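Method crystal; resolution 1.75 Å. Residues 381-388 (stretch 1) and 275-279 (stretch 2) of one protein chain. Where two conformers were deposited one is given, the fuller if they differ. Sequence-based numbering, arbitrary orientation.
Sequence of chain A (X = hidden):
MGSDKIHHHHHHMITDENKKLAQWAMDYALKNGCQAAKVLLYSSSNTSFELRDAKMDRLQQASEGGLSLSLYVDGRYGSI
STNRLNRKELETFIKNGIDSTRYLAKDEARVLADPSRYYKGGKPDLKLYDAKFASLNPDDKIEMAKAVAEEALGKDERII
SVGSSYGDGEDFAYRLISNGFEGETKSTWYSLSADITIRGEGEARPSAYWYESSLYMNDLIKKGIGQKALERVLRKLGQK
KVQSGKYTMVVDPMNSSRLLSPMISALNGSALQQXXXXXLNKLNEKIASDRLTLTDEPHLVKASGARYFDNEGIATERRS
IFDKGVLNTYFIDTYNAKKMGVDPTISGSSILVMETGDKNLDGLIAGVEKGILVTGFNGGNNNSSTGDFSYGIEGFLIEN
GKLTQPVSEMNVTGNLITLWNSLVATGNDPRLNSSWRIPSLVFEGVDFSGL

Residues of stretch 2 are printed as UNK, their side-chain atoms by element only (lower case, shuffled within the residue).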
# COMPACT_ATOMS: atom_id res chain seq x y z
N ASN A 381 -3.76 11.87 -13.64
CA ASN A 381 -4.28 10.54 -13.99
C ASN A 381 -4.75 10.58 -15.43
O ASN A 381 -4.70 11.64 -16.09
CB ASN A 381 -5.44 10.11 -13.06
CG ASN A 381 -5.59 8.57 -12.94
OD1 ASN A 381 -5.10 7.77 -13.75
ND2 ASN A 381 -6.30 8.16 -11.90
N ASN A 382 -5.20 9.43 -15.90
CA ASN A 382 -5.91 9.28 -17.16
C ASN A 382 -7.27 8.68 -16.89
O ASN A 382 -7.45 7.90 -15.97
CB ASN A 382 -5.14 8.43 -18.19
CG ASN A 382 -5.31 6.92 -18.00
OD1 ASN A 382 -4.64 6.41 -16.97
ND2 ASN A 382 -5.99 6.20 -18.81
N ASN A 383 -8.22 9.06 -17.73
CA ASN A 383 -9.51 8.42 -17.77
C ASN A 383 -9.34 7.09 -18.49
O ASN A 383 -8.91 7.05 -19.66
CB ASN A 383 -10.47 9.32 -18.52
CG ASN A 383 -11.89 8.79 -18.52
OD1 ASN A 383 -12.13 7.65 -18.91
ND2 ASN A 383 -12.84 9.65 -18.11
N SER A 384 -9.70 6.00 -17.80
CA SER A 384 -9.51 4.65 -18.31
C SER A 384 -10.40 4.31 -19.51
O SER A 384 -10.02 3.46 -20.31
CB SER A 384 -9.79 3.64 -17.20
OG SER A 384 -11.05 3.92 -16.62
N SER A 385 -11.57 4.95 -19.62
CA SER A 385 -12.49 4.70 -20.75
C SER A 385 -12.31 5.62 -21.94
O SER A 385 -12.63 5.23 -23.07
CB SER A 385 -13.96 4.67 -20.29
OG SER A 385 -14.34 5.92 -19.77
N THR A 386 -11.82 6.84 -21.73
CA THR A 386 -11.63 7.80 -22.84
C THR A 386 -10.17 7.99 -23.29
O THR A 386 -9.92 8.37 -24.44
CB THR A 386 -12.18 9.19 -22.47
OG1 THR A 386 -11.39 9.81 -21.44
CG2 THR A 386 -13.55 9.11 -21.84
N GLY A 387 -9.24 7.78 -22.37
CA GLY A 387 -7.82 8.04 -22.60
C GLY A 387 -7.36 9.47 -22.42
O GLY A 387 -6.19 9.77 -22.63
N ASP A 388 -8.26 10.39 -22.03
CA ASP A 388 -7.84 11.74 -21.73
C ASP A 388 -6.92 11.72 -20.51
O ASP A 388 -7.12 10.91 -19.59
CB ASP A 388 -9.05 12.64 -21.46
CG ASP A 388 -9.85 12.94 -22.70
OD1 ASP A 388 -9.39 12.71 -23.84
OD2 ASP A 388 -10.98 13.46 -22.61
N UNK A 275 -16.03 -2.81 -20.15
CA UNK A 275 -16.25 -1.64 -20.98
C UNK A 275 -15.67 -0.37 -20.35
O UNK A 275 -16.28 0.72 -20.35
c UNK A 275 -17.72 -1.52 -21.39
c UNK A 275 -19.45 -2.92 -22.70
c UNK A 275 -18.00 -2.56 -22.48
c UNK A 275 -19.52 -3.89 -23.90
n UNK A 275 -20.85 -4.56 -24.01
N UNK A 276 -14.47 -0.54 -19.82
CA UNK A 276 -13.66 0.52 -19.23
C UNK A 276 -12.24 0.56 -19.85
O UNK A 276 -11.23 0.52 -19.13
o UNK A 276 -13.28 2.66 -17.45
c UNK A 276 -13.54 0.29 -17.73
c UNK A 276 -13.09 1.56 -16.98
n UNK A 276 -12.46 1.37 -15.83
N UNK A 277 -12.21 0.68 -21.17
CA UNK A 277 -10.96 0.72 -21.90
C UNK A 277 -11.10 1.55 -23.11
O UNK A 277 -11.95 1.30 -23.98
c UNK A 277 -10.49 -0.68 -22.28
o UNK A 277 -9.46 -0.56 -23.28
N UNK A 278 -10.27 2.58 -23.22
CA UNK A 278 -10.30 3.43 -24.41
C UNK A 278 -9.72 2.77 -25.66
O UNK A 278 -9.72 3.38 -26.75
c UNK A 278 -7.69 4.50 -22.48
c UNK A 278 -7.12 4.74 -24.80
c UNK A 278 -5.75 4.61 -24.45
c UNK A 278 -6.32 4.42 -22.14
c UNK A 278 -5.36 4.47 -23.15
c UNK A 278 -8.11 4.64 -23.80
c UNK A 278 -9.59 4.76 -24.14
N UNK A 279 -9.17 1.56 -25.48
CA UNK A 279 -8.73 0.75 -26.61
C UNK A 279 -9.70 -0.36 -27.02
O UNK A 279 -9.42 -1.14 -27.90
c UNK A 279 -7.34 0.17 -26.31
c UNK A 279 -6.28 1.29 -26.15
c UNK A 279 -6.27 2.17 -27.33
c UNK A 279 -4.91 0.64 -25.97

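Position 275 carries five side-chain atoms, four carbons in an unbranched row ending in one nitrogen. A primary amine on a four-carbon chain is lysine, K275. Its CA-to-CB bond points away from stretch 1, its last three chi angles are all t, and its nearest approach is K275 CB to S385 CB, 7.3 Å, so it takes no part in the contact.

Position 276 has four side-chain atoms: two carbons, the second bearing one oxygen and one nitrogen. The forked end lies against S384 and S385, with the oxygen 2.7 Å from S384 OG and 3.5 Å from S385 CB. Two carbons ending in a carboxamide make asparagine, N276. Its CA-to-CB bond runs sideways, yet chi1 in t and chi2 of 24° bring the amide close enough for S384 OG to donate a hydrogen bond to N276 OD1 at 2.7 Å.

Position 277 shows one carbon and one oxygen, a hydroxymethyl group, hence serine, S277. The side chain points away, and its OG accepts a hydrogen bond from the backbone N of position 279 at 3.1 Å. What faces stretch 1 is backbone: S277 CA lies 3.3 Å from S384 O in a CA-H...O contact, with 131° at the hydrogen.

Position 278 has seven carbons, one followed by a six-membered ring with no heteroatom. The group points toward stretch 1, where its CB is 3.4 Å from T386 C and 3.5 Å from G387 N. This is phenylalanine, F278. G387 CA sits 3.7 Å from the ring centroid, 21° off the normal, a CH-pi contact over one face. An ideal CB on G387 would fall 3.0 Å from F278 CD2, a clash; the positive phi of 83° independently favours glycine there.

Position 279 holds four carbons, forked at the second, which defines leucine, L279. Its nearest approach is L279 CG to S384 O, 7.3 Å, so it makes no contact.

The contact buries 323 Å² in total, and F278 contributes the largest share, 95 Å². The turn that receives it is braced internally: N383 OD1 accepts from S385 N at 2.8 Å, T386 N at 3.0 Å and S385 OG at 2.9 Å, while G387 N donates to N383 O at 2.8 Å. This network ties together the backbone against which F278 packs. Beside the ring, S384 O accepts a weak hydrogen bond from F278 N (3.1 Å, 129°). Polar anchoring at S384 thus accompanies aromatic packing over G387.

Stretch 2 (275-279) KNSFL
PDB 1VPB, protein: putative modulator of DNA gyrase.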